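Local coordinates for protein galactose-binding lectin (Arachis hypogaea, PDB 1QF3) that binds galactose-bearing carbohydrates as a homotetrameric legume lectin that carries calcium and manganese ions in each subunit, at residues F69-K74 with V120-Y125; M73-D78 with G214-L219; P81-I86 with S209-G214. One frame throughout, in Å; residues are numbered along the deposited sequence.

Contact 1 of 3, residues F69-K74 with V120-Y125; sequences FSFEMK and VEFDTY. With MN (manganese (II) ion), chain G; CA (calcium ion), chain F; MBG (methyl beta-D-galactopyranoside), chain E.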
loop_
_atom_site.group_PDB
_atom_site.type_symbol
_atom_site.label_atom_id
_atom_site.label_comp_id
_atom_site.label_asym_id
_atom_site.label_seq_id
_atom_site.Cartn_x
_atom_site.Cartn_y
_atom_site.Cartn_z
ATOM N N PHE A 69 -0.758 -16.340 -1.990
ATOM C CA PHE A 69 -1.912 -16.858 -1.259
ATOM C C PHE A 69 -1.518 -18.086 -0.440
ATOM O O PHE A 69 -0.502 -18.727 -0.712
ATOM C CB PHE A 69 -3.045 -17.227 -2.244
ATOM C CG PHE A 69 -2.612 -18.142 -3.378
ATOM C CD1 PHE A 69 -2.641 -19.529 -3.228
ATOM C CD2 PHE A 69 -2.155 -17.610 -4.581
ATOM C CE1 PHE A 69 -2.218 -20.369 -4.256
ATOM C CE2 PHE A 69 -1.730 -18.438 -5.611
ATOM C CZ PHE A 69 -1.758 -19.818 -5.453
ATOM N N SER A 70 -2.313 -18.393 0.575
ATOM C CA SER A 70 -2.054 -19.559 1.406
ATOM C C SER A 70 -3.302 -20.442 1.445
ATOM O O SER A 70 -4.428 -19.945 1.456
ATOM C CB SER A 70 -1.654 -19.133 2.822
ATOM O OG SER A 70 -2.650 -18.314 3.403
ATOM N N PHE A 71 -3.099 -21.751 1.416
ATOM C CA PHE A 71 -4.217 -22.675 1.461
ATOM C C PHE A 71 -3.923 -23.843 2.382
ATOM O O PHE A 71 -2.797 -24.007 2.848
ATOM C CB PHE A 71 -4.576 -23.189 0.054
ATOM C CG PHE A 71 -3.496 -24.014 -0.606
ATOM C CD1 PHE A 71 -3.318 -25.359 -0.277
ATOM C CD2 PHE A 71 -2.673 -23.449 -1.593
ATOM C CE1 PHE A 71 -2.337 -26.128 -0.926
ATOM C CE2 PHE A 71 -1.703 -24.202 -2.239
ATOM C CZ PHE A 71 -1.532 -25.544 -1.908
ATOM N N GLU A 72 -4.952 -24.631 2.667
ATOM C CA GLU A 72 -4.826 -25.807 3.512
ATOM C C GLU A 72 -5.725 -26.920 2.998
ATOM O O GLU A 72 -6.864 -26.674 2.606
ATOM C CB GLU A 72 -5.215 -25.479 4.956
ATOM C CG GLU A 72 -5.176 -26.705 5.876
ATOM C CD GLU A 72 -5.615 -26.420 7.307
ATOM O OE1 GLU A 72 -5.432 -25.274 7.779
ATOM O OE2 GLU A 72 -6.132 -27.351 7.965
ATOM N N MET A 73 -5.184 -28.128 2.930
ATOM C CA MET A 73 -5.964 -29.295 2.521
ATOM C C MET A 73 -5.908 -30.252 3.705
ATOM O O MET A 73 -4.868 -30.406 4.347
ATOM C CB MET A 73 -5.407 -29.934 1.258
ATOM C CG MET A 73 -5.742 -29.152 -0.003
ATOM S SD MET A 73 -5.251 -30.006 -1.529
ATOM C CE MET A 73 -4.322 -28.720 -2.356
ATOM N N LYS A 74 -7.044 -30.839 4.045
ATOM C CA LYS A 74 -7.103 -31.735 5.185
ATOM C C LYS A 74 -7.907 -32.990 4.883
ATOM O O LYS A 74 -8.954 -32.917 4.238
ATOM C CB LYS A 74 -7.695 -30.987 6.373
ATOM C CG LYS A 74 -7.462 -31.648 7.705
ATOM C CD LYS A 74 -7.853 -30.693 8.795
ATOM C CE LYS A 74 -7.556 -31.246 10.173
ATOM N NZ LYS A 74 -7.976 -30.241 11.197
ATOM N N VAL A 120 -2.419 -22.706 -12.326
ATOM C CA VAL A 120 -1.392 -23.461 -11.614
ATOM C C VAL A 120 -2.153 -24.410 -10.703
ATOM O O VAL A 120 -2.921 -23.948 -9.851
ATOM C CB VAL A 120 -0.543 -22.535 -10.713
ATOM C CG1 VAL A 120 0.584 -23.327 -10.046
ATOM C CG2 VAL A 120 0.007 -21.377 -11.518
ATOM N N GLU A 121 -1.940 -25.718 -10.864
ATOM C CA GLU A 121 -2.650 -26.715 -10.051
ATOM C C GLU A 121 -1.839 -27.426 -8.967
ATOM O O GLU A 121 -0.655 -27.723 -9.150
ATOM C CB GLU A 121 -3.284 -27.771 -10.952
ATOM C CG GLU A 121 -2.282 -28.535 -11.794
ATOM C CD GLU A 121 -2.850 -29.811 -12.376
ATOM O OE1 GLU A 121 -3.648 -29.730 -13.319
ATOM O OE2 GLU A 121 -2.495 -30.901 -11.889
ATOM N N PHE A 122 -2.503 -27.733 -7.859
ATOM C CA PHE A 122 -1.901 -28.436 -6.728
ATOM C C PHE A 122 -2.756 -29.693 -6.653
ATOM O O PHE A 122 -3.712 -29.800 -5.868
ATOM C CB PHE A 122 -1.997 -27.568 -5.468
ATOM C CG PHE A 122 -1.369 -26.204 -5.639
ATOM C CD1 PHE A 122 -2.103 -25.148 -6.160
ATOM C CD2 PHE A 122 -0.029 -26.000 -5.349
ATOM C CE1 PHE A 122 -1.513 -23.910 -6.400
ATOM C CE2 PHE A 122 0.568 -24.767 -5.585
ATOM C CZ PHE A 122 -0.179 -23.719 -6.116
ATOM N N ASP A 123 -2.412 -30.618 -7.534
ATOM C CA ASP A 123 -3.119 -31.869 -7.731
ATOM C C ASP A 123 -2.737 -32.970 -6.741
ATOM O O ASP A 123 -1.585 -33.418 -6.702
ATOM C CB ASP A 123 -2.829 -32.308 -9.166
ATOM C CG ASP A 123 -3.881 -33.209 -9.748
ATOM O OD1 ASP A 123 -4.444 -34.049 -9.037
ATOM O OD2 ASP A 123 -4.120 -33.112 -10.958
ATOM N N THR A 124 -3.729 -33.465 -6.006
ATOM C CA THR A 124 -3.494 -34.517 -5.028
ATOM C C THR A 124 -4.006 -35.900 -5.466
ATOM O O THR A 124 -4.185 -36.790 -4.635
ATOM C CB THR A 124 -4.124 -34.174 -3.680
ATOM O OG1 THR A 124 -5.550 -34.235 -3.794
ATOM C CG2 THR A 124 -3.733 -32.768 -3.247
ATOM N N TYR A 125 -4.246 -36.085 -6.762
ATOM C CA TYR A 125 -4.708 -37.379 -7.274
ATOM C C TYR A 125 -4.303 -37.612 -8.731
ATOM O O TYR A 125 -4.571 -36.794 -9.617
ATOM C CB TYR A 125 -6.219 -37.535 -7.123
ATOM C CG TYR A 125 -6.697 -38.914 -7.518
ATOM C CD1 TYR A 125 -6.888 -39.249 -8.868
ATOM C CD2 TYR A 125 -6.886 -39.908 -6.557
ATOM C CE1 TYR A 125 -7.232 -40.545 -9.252
ATOM C CE2 TYR A 125 -7.234 -41.212 -6.934
ATOM C CZ TYR A 125 -7.407 -41.519 -8.281
ATOM O OH TYR A 125 -7.759 -42.792 -8.656
HETATM MN MN MN G . -2.516 -33.280 -12.529
HETATM CA CA CA F . -5.374 -35.205 -10.899
HETATM C C1 MBG E . -12.133 -41.054 -8.937
HETATM C C2 MBG E . -11.931 -39.772 -9.616
HETATM C C3 MBG E . -10.612 -39.122 -9.169
HETATM C C4 MBG E . -10.560 -39.043 -7.598
HETATM C C5 MBG E . -10.718 -40.458 -7.073
HETATM C C6 MBG E . -10.539 -40.829 -5.629
HETATM C C7 MBG E . -13.503 -43.018 -9.267
HETATM O O1 MBG E . -13.385 -41.594 -9.406
HETATM O O2 MBG E . -11.928 -40.081 -11.000
HETATM O O3 MBG E . -10.584 -37.848 -9.762
HETATM O O4 MBG E . -11.602 -38.225 -7.170
HETATM O O5 MBG E . -12.027 -40.865 -7.520
HETATM O O6 MBG E . -10.626 -42.241 -5.552
HETATM O O HOH W 1 -3.916 -32.367 -13.658
HETATM O O HOH W 2 -6.927 -34.847 -9.045
HETATM O O HOH W 3 -6.247 -34.074 -12.786
HETATM O O HOH W 4 -1.386 -32.610 -14.211
#

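Contact 2 of 3, residues M73-D78 with G214-L219; sequences MKDIKD and GRQIHL. With MBG (methyl beta-D-galactopyranoside), chain E.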
loop_
_atom_site.group_PDB
_atom_site.type_symbol
_atom_site.label_atom_id
_atom_site.label_comp_id
_atom_site.label_asym_id
_atom_site.label_seq_id
_atom_site.Cartn_x
_atom_site.Cartn_y
_atom_site.Cartn_z
ATOM N N MET A 73 -5.184 -28.128 2.930
ATOM C CA MET A 73 -5.964 -29.295 2.521
ATOM C C MET A 73 -5.908 -30.252 3.705
ATOM O O MET A 73 -4.868 -30.406 4.347
ATOM C CB MET A 73 -5.407 -29.934 1.258
ATOM C CG MET A 73 -5.742 -29.152 -0.003
ATOM S SD MET A 73 -5.251 -30.006 -1.529
ATOM C CE MET A 73 -4.322 -28.720 -2.356
ATOM N N LYS A 74 -7.044 -30.839 4.045
ATOM C CA LYS A 74 -7.103 -31.735 5.185
ATOM C C LYS A 74 -7.907 -32.990 4.883
ATOM O O LYS A 74 -8.954 -32.917 4.238
ATOM C CB LYS A 74 -7.695 -30.987 6.373
ATOM C CG LYS A 74 -7.462 -31.648 7.705
ATOM C CD LYS A 74 -7.853 -30.693 8.795
ATOM C CE LYS A 74 -7.556 -31.246 10.173
ATOM N NZ LYS A 74 -7.976 -30.241 11.197
ATOM N N ASP A 75 -7.388 -34.139 5.309
ATOM C CA ASP A 75 -8.048 -35.428 5.100
ATOM C C ASP A 75 -9.293 -35.572 5.968
ATOM O O ASP A 75 -9.351 -35.045 7.080
ATOM C CB ASP A 75 -7.100 -36.591 5.444
ATOM C CG ASP A 75 -5.911 -36.708 4.501
ATOM O OD1 ASP A 75 -5.733 -35.842 3.623
ATOM O OD2 ASP A 75 -5.146 -37.682 4.648
ATOM N N ILE A 76 -10.298 -36.260 5.437
ATOM C CA ILE A 76 -11.519 -36.538 6.183
ATOM C C ILE A 76 -11.592 -38.050 6.202
ATOM O O ILE A 76 -10.996 -38.720 5.354
ATOM C CB ILE A 76 -12.803 -35.949 5.546
ATOM C CG1 ILE A 76 -12.926 -36.371 4.083
ATOM C CG2 ILE A 76 -12.814 -34.445 5.698
ATOM C CD1 ILE A 76 -14.173 -35.827 3.413
ATOM N N LYS A 77 -12.308 -38.585 7.179
ATOM C CA LYS A 77 -12.428 -40.025 7.346
ATOM C C LYS A 77 -13.106 -40.774 6.203
ATOM O O LYS A 77 -14.089 -40.307 5.632
ATOM C CB LYS A 77 -13.160 -40.309 8.651
ATOM C CG LYS A 77 -12.451 -41.278 9.560
ATOM C CD LYS A 77 -12.532 -40.804 11.001
ATOM C CE LYS A 77 -12.405 -41.961 11.969
ATOM N NZ LYS A 77 -13.541 -42.898 11.791
ATOM N N ASP A 78 -12.543 -41.929 5.870
ATOM C CA ASP A 78 -13.070 -42.829 4.844
ATOM C C ASP A 78 -12.951 -42.407 3.389
ATOM O O ASP A 78 -13.038 -43.251 2.507
ATOM C CB ASP A 78 -14.531 -43.194 5.147
ATOM C CG ASP A 78 -14.703 -43.841 6.503
ATOM O OD1 ASP A 78 -14.140 -44.935 6.712
ATOM O OD2 ASP A 78 -15.403 -43.249 7.358
ATOM N N GLY A 214 -13.708 -39.610 -3.659
ATOM C CA GLY A 214 -12.623 -38.703 -3.348
ATOM C C GLY A 214 -13.135 -37.383 -2.802
ATOM O O GLY A 214 -13.807 -36.639 -3.521
ATOM N N ARG A 215 -12.827 -37.090 -1.540
ATOM C CA ARG A 215 -13.240 -35.843 -0.893
ATOM C C ARG A 215 -12.237 -35.477 0.191
ATOM O O ARG A 215 -11.636 -36.356 0.810
ATOM C CB ARG A 215 -14.630 -35.985 -0.256
ATOM C CG ARG A 215 -15.714 -36.458 -1.206
ATOM C CD ARG A 215 -17.058 -36.558 -0.533
ATOM N NE ARG A 215 -17.891 -37.545 -1.213
ATOM C CZ ARG A 215 -19.155 -37.814 -0.900
ATOM N NH1 ARG A 215 -19.755 -37.168 0.088
ATOM N NH2 ARG A 215 -19.811 -38.753 -1.570
ATOM N N GLN A 216 -12.075 -34.179 0.423
ATOM C CA GLN A 216 -11.165 -33.662 1.442
ATOM C C GLN A 216 -11.488 -32.179 1.611
ATOM O O GLN A 216 -12.213 -31.607 0.795
ATOM C CB GLN A 216 -9.704 -33.837 1.004
ATOM C CG GLN A 216 -9.269 -32.886 -0.108
ATOM C CD GLN A 216 -7.857 -33.131 -0.634
ATOM O OE1 GLN A 216 -7.532 -32.746 -1.760
ATOM N NE2 GLN A 216 -7.010 -33.713 0.182
ATOM N N ILE A 217 -10.952 -31.556 2.655
ATOM C CA ILE A 217 -11.186 -30.133 2.904
ATOM C C ILE A 217 -10.236 -29.283 2.057
ATOM O O ILE A 217 -9.044 -29.593 1.959
ATOM C CB ILE A 217 -10.985 -29.812 4.381
ATOM C CG1 ILE A 217 -11.932 -30.672 5.213
ATOM C CG2 ILE A 217 -11.256 -28.356 4.649
ATOM C CD1 ILE A 217 -11.853 -30.440 6.702
ATOM N N HIS A 218 -10.781 -28.270 1.385
ATOM C CA HIS A 218 -9.991 -27.363 0.542
ATOM C C HIS A 218 -10.235 -25.956 1.096
ATOM O O HIS A 218 -11.336 -25.421 0.977
ATOM C CB HIS A 218 -10.452 -27.432 -0.923
ATOM C CG HIS A 218 -10.264 -28.777 -1.567
ATOM N ND1 HIS A 218 -11.276 -29.716 -1.647
ATOM C CD2 HIS A 218 -9.205 -29.321 -2.208
ATOM C CE1 HIS A 218 -10.845 -30.776 -2.310
ATOM N NE2 HIS A 218 -9.589 -30.562 -2.659
ATOM N N LEU A 219 -9.231 -25.378 1.745
ATOM C CA LEU A 219 -9.372 -24.047 2.338
ATOM C C LEU A 219 -8.488 -22.976 1.715
ATOM O O LEU A 219 -7.347 -23.243 1.355
ATOM C CB LEU A 219 -9.052 -24.101 3.833
ATOM C CG LEU A 219 -9.926 -24.947 4.750
ATOM C CD1 LEU A 219 -9.322 -24.948 6.124
ATOM C CD2 LEU A 219 -11.336 -24.391 4.799
HETATM C C1 MBG E . -12.133 -41.054 -8.937
HETATM C C2 MBG E . -11.931 -39.772 -9.616
HETATM C C3 MBG E . -10.612 -39.122 -9.169
HETATM C C4 MBG E . -10.560 -39.043 -7.598
HETATM C C5 MBG E . -10.718 -40.458 -7.073
HETATM C C6 MBG E . -10.539 -40.829 -5.629
HETATM C C7 MBG E . -13.503 -43.018 -9.267
HETATM O O1 MBG E . -13.385 -41.594 -9.406
HETATM O O2 MBG E . -11.928 -40.081 -11.000
HETATM O O3 MBG E . -10.584 -37.848 -9.762
HETATM O O4 MBG E . -11.602 -38.225 -7.170
HETATM O O5 MBG E . -12.027 -40.865 -7.520
HETATM O O6 MBG E . -10.626 -42.241 -5.552
HETATM O O HOH W 5 -9.814 -37.302 2.738
#

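Contact 3 of 3, residues P81-I86 with S209-G214; sequences PADGII and SGSLGG. With MBG (methyl beta-D-galactopyranoside), chain E.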
loop_
_atom_site.group_PDB
_atom_site.type_symbol
_atom_site.label_atom_id
_atom_site.label_comp_id
_atom_site.label_asym_id
_atom_site.label_seq_id
_atom_site.Cartn_x
_atom_site.Cartn_y
_atom_site.Cartn_z
ATOM N N PRO A 81 -8.241 -38.492 -0.174
ATOM C CA PRO A 81 -7.996 -37.051 -0.236
ATOM C C PRO A 81 -7.804 -36.688 -1.714
ATOM O O PRO A 81 -6.804 -37.055 -2.327
ATOM C CB PRO A 81 -6.702 -36.903 0.562
ATOM C CG PRO A 81 -6.751 -38.063 1.512
ATOM C CD PRO A 81 -7.193 -39.163 0.612
ATOM N N ALA A 82 -8.808 -36.033 -2.284
ATOM C CA ALA A 82 -8.803 -35.632 -3.685
ATOM C C ALA A 82 -9.806 -34.479 -3.798
ATOM O O ALA A 82 -10.617 -34.293 -2.881
ATOM C CB ALA A 82 -9.215 -36.824 -4.552
ATOM N N ASP A 83 -9.763 -33.689 -4.875
ATOM C CA ASP A 83 -8.816 -33.847 -5.969
ATOM C C ASP A 83 -7.747 -32.757 -6.073
ATOM O O ASP A 83 -6.773 -32.896 -6.830
ATOM C CB ASP A 83 -9.568 -33.914 -7.293
ATOM C CG ASP A 83 -10.099 -35.289 -7.583
ATOM O OD1 ASP A 83 -11.210 -35.602 -7.115
ATOM O OD2 ASP A 83 -9.396 -36.056 -8.268
ATOM N N GLY A 84 -7.942 -31.655 -5.364
ATOM C CA GLY A 84 -6.959 -30.595 -5.436
ATOM C C GLY A 84 -7.520 -29.213 -5.677
ATOM O O GLY A 84 -8.722 -29.033 -5.854
ATOM N N ILE A 85 -6.630 -28.228 -5.663
ATOM C CA ILE A 85 -6.988 -26.828 -5.847
ATOM C C ILE A 85 -6.295 -26.313 -7.100
ATOM O O ILE A 85 -5.258 -26.848 -7.511
ATOM C CB ILE A 85 -6.485 -25.984 -4.641
ATOM C CG1 ILE A 85 -7.164 -26.428 -3.349
ATOM C CG2 ILE A 85 -6.694 -24.492 -4.873
ATOM C CD1 ILE A 85 -6.812 -25.572 -2.159
ATOM N N ILE A 86 -6.866 -25.286 -7.722
ATOM C CA ILE A 86 -6.253 -24.685 -8.906
ATOM C C ILE A 86 -6.447 -23.165 -8.946
ATOM O O ILE A 86 -7.547 -22.666 -8.714
ATOM C CB ILE A 86 -6.750 -25.337 -10.234
ATOM C CG1 ILE A 86 -6.200 -24.566 -11.441
ATOM C CG2 ILE A 86 -8.263 -25.361 -10.284
ATOM C CD1 ILE A 86 -6.327 -25.277 -12.777
ATOM N N SER A 209 -12.467 -29.402 -6.347
ATOM C CA SER A 209 -13.479 -30.402 -6.656
ATOM C C SER A 209 -13.220 -31.735 -5.989
ATOM O O SER A 209 -12.121 -32.001 -5.497
ATOM C CB SER A 209 -13.568 -30.605 -8.172
ATOM O OG SER A 209 -12.310 -31.017 -8.696
ATOM N N GLY A 210 -14.240 -32.578 -6.014
ATOM C CA GLY A 210 -14.162 -33.903 -5.435
ATOM C C GLY A 210 -14.996 -34.820 -6.308
ATOM O O GLY A 210 -15.517 -34.384 -7.337
ATOM N N SER A 211 -15.134 -36.076 -5.907
ATOM C CA SER A 211 -15.910 -37.046 -6.664
ATOM C C SER A 211 -16.825 -37.786 -5.688
ATOM O O SER A 211 -17.256 -37.216 -4.687
ATOM C CB SER A 211 -14.974 -38.019 -7.378
ATOM O OG SER A 211 -14.223 -38.783 -6.450
ATOM N N LEU A 212 -17.159 -39.035 -5.994
ATOM C CA LEU A 212 -18.027 -39.796 -5.116
ATOM C C LEU A 212 -17.203 -40.268 -3.923
ATOM O O LEU A 212 -17.559 -40.015 -2.768
ATOM C CB LEU A 212 -18.640 -40.988 -5.872
ATOM C CG LEU A 212 -19.770 -41.831 -5.240
ATOM C CD1 LEU A 212 -20.410 -42.705 -6.305
ATOM C CD2 LEU A 212 -19.246 -42.687 -4.100
ATOM N N GLY A 213 -16.098 -40.949 -4.227
ATOM C CA GLY A 213 -15.203 -41.477 -3.207
ATOM C C GLY A 213 -14.036 -40.581 -2.816
ATOM O O GLY A 213 -13.413 -40.798 -1.777
ATOM N N GLY A 214 -13.708 -39.610 -3.659
ATOM C CA GLY A 214 -12.623 -38.703 -3.348
ATOM C C GLY A 214 -13.135 -37.383 -2.802
ATOM O O GLY A 214 -13.807 -36.639 -3.521
HETATM C C1 MBG E . -12.133 -41.054 -8.937
HETATM C C2 MBG E . -11.931 -39.772 -9.616
HETATM C C3 MBG E . -10.612 -39.122 -9.169
HETATM C C4 MBG E . -10.560 -39.043 -7.598
HETATM C C5 MBG E . -10.718 -40.458 -7.073
HETATM C C6 MBG E . -10.539 -40.829 -5.629
HETATM C C7 MBG E . -13.503 -43.018 -9.267
HETATM O O1 MBG E . -13.385 -41.594 -9.406
HETATM O O2 MBG E . -11.928 -40.081 -11.000
HETATM O O3 MBG E . -10.584 -37.848 -9.762
HETATM O O4 MBG E . -11.602 -38.225 -7.170
HETATM O O5 MBG E . -12.027 -40.865 -7.520
HETATM O O6 MBG E . -10.626 -42.241 -5.552
#

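Contact 1 of 3, residues F69-K74 with V120-Y125
Phe71 meets Phe122 in an edge-to-face pair: the edge of the Phe71 ring points at the face of Phe122, with ring planes at 56° and Phe71 CE2 3.8 Å above the plane of the Phe122 ring, over its centre. The chi1 of Phe71, 64°, sets its CG between the backbone N and the carbonyl carbon and carries the ring toward the other strand. Phe69 adds a looser touch from one end, its CE1 lying 4.2 Å from Phe122 CE1. At the other end Met73 bends at chi3, so that its CE comes within 3.7 Å of Phe122 O while its SD meets Thr124 CG2 tip to tip at 3.6 Å. No hydrogen bond spans the two segments, and the side chains meet mainly through carbon and sulfur.

The next shell is the pair of metal sites. Flanking Phe122, Glu121 OE2 binds manganese at 2.5 Å, and Asp123 uses OD2 for both manganese and calcium and OD1 for calcium alone. OD1 also accepts from Tyr125 N at 3.1 Å, an Asx turn, consistent with its bringing Tyr125 O to the calcium ion. Asn127, Asp132 and His137 complete the two sites. The Tyr125 ring lies under the galactoside, with MBG C4 3.7 Å above its plane, a CH-pi platform common to legume lectins.

The segment axes pass 11.0 Å apart at 26°, a sandwich spacing. Strand 64-74 runs between 159-168 and 217-229 in one sheet, and strand 117-123 between 84-91 and 137-141 in the other. Ile85 and Val163 pack beside the aromatic core between them.

Contact 2 of 3, residues M73-D78 with G214-L219
Lys74 and Ile217 form an antiparallel hydrogen-bonded pair, with Ile217 N to Lys74 O at 2.9 Å and Lys74 N to Ile217 O at 3.1 Å. Met73 and His218 make the adjoining non-hydrogen-bonded pair, accompanied by a CA-H...O contact from Met73 CA to Ile217 O. Beyond Lys74 the ladder gives way to side-chain packing and one water, which accepts from Ile76 N and donates to Arg215 O.

Gln216 can be traced outward from this ladder. Its CB rests against Lys74 O at 3.4 Å. A chi1 of 73° then sends CG between the backbone N and the carbonyl carbon, close to Ala82 O, and the chain beyond is extended. CD passes Met73 SD, and OE1 ends 3.6 Å from the same SD. OE1 is also hydrogen-bonded to Thr124 OG1, while NE2 lies against Pro81. Nearer the loop, Ile76 lays CG1 against Arg215 O, sets CD1 3.7 Å from Arg215 CB and brings CG2 to 3.9 Å from Ile217 CG1. The Arg215 guanidinium leads elsewhere, to the carbonyls of Leu212 and Leu37.

Here the backbone pairing joins two neighbouring strands of one sheet near their loop ends. The His218 ring, obliquely beside Met73 SD, is hydrogen-bonded through ND1 to Thr35 OG1 and weakly through NE2 to Gly84 N. The chemistry is thus divided: the backbone supplies the hydrogen bonds across the contact, directly or through the water, while the polar ends of Gln216, His218 and Arg215 are held by residues outside the two segments.

Contact 3 of 3, residues P81-I86 with S209-G214
Asp83 and Ser209 are joined by the one hydrogen bond that crosses this contact, from Asp83 N to Ser209 O at 3.0 Å with an angle of 157° at the hydrogen. Just before it, the peptide between Ala82 and Asp83 is cis, a hallmark of legume lectins. With chi1 at -82°, the Asp83 carboxylate stands beside its own backbone N and faces the sugar. Its two oxygens divide the work: OD1 accepts from MBG O4 at 2.7 Å, and OD2 accepts from MBG O3 at 2.6 Å. This two-pronged grip on neighbouring hydroxyls fits the galactoside's O3 and axial O4, consistent with the lectin's preference for galactose.

The tightly packed part is where Gly214 and Ala82 come together beside the sugar: Ala82 CB lies 3.8 Å from MBG O4, and Gly214, lacking a side chain, sets its CA 3.8 Å from MBG C6. Ser211 OG approaches MBG O4 at 2.8 Å, though the target of its proton is not settled. The same OG accepts from Gly214 N at 3.0 Å, an ST motif; together with the backbone bond from Ser211 N to Gly214 O, this closes a compact loop and is consistent with the serine being held at the sugar.

The tip of the loop is looser. Leu212 is exposed and Gly213 partly so, and neither touches 81-86.

Strand 84-91 leaves this site between 201-209 and 117-123 in the seven-stranded sheet. Ile86 makes a backbone hydrogen bond to Ser207 on one neighbour and Ile85 one to Phe122 on the other, while the Ile85 side chain packs on Phe71 and Met73 of the facing sheet.

From the N terminus, strand 64-74 opens two closures, which share Met73. Contact 1 closes the shorter loop, to 120-125, by packing one sheet of the sandwich on the other; contact 2 closes a much longer one, to 214-219, within a single sheet. Contact 3, from 81-86 to 209-214, is nested inside the loop of contact 2 and crosses contact 1, since its first segment falls between those of contact 1 and its second lies beyond them. Contacts 1 and 3 meet along the pair of strands 84-91 and 117-123, where a backbone bond from Thr124 to Asp83 extends the pairing, and Gly214 belongs to both 2 and 3. All three reach the galactoside.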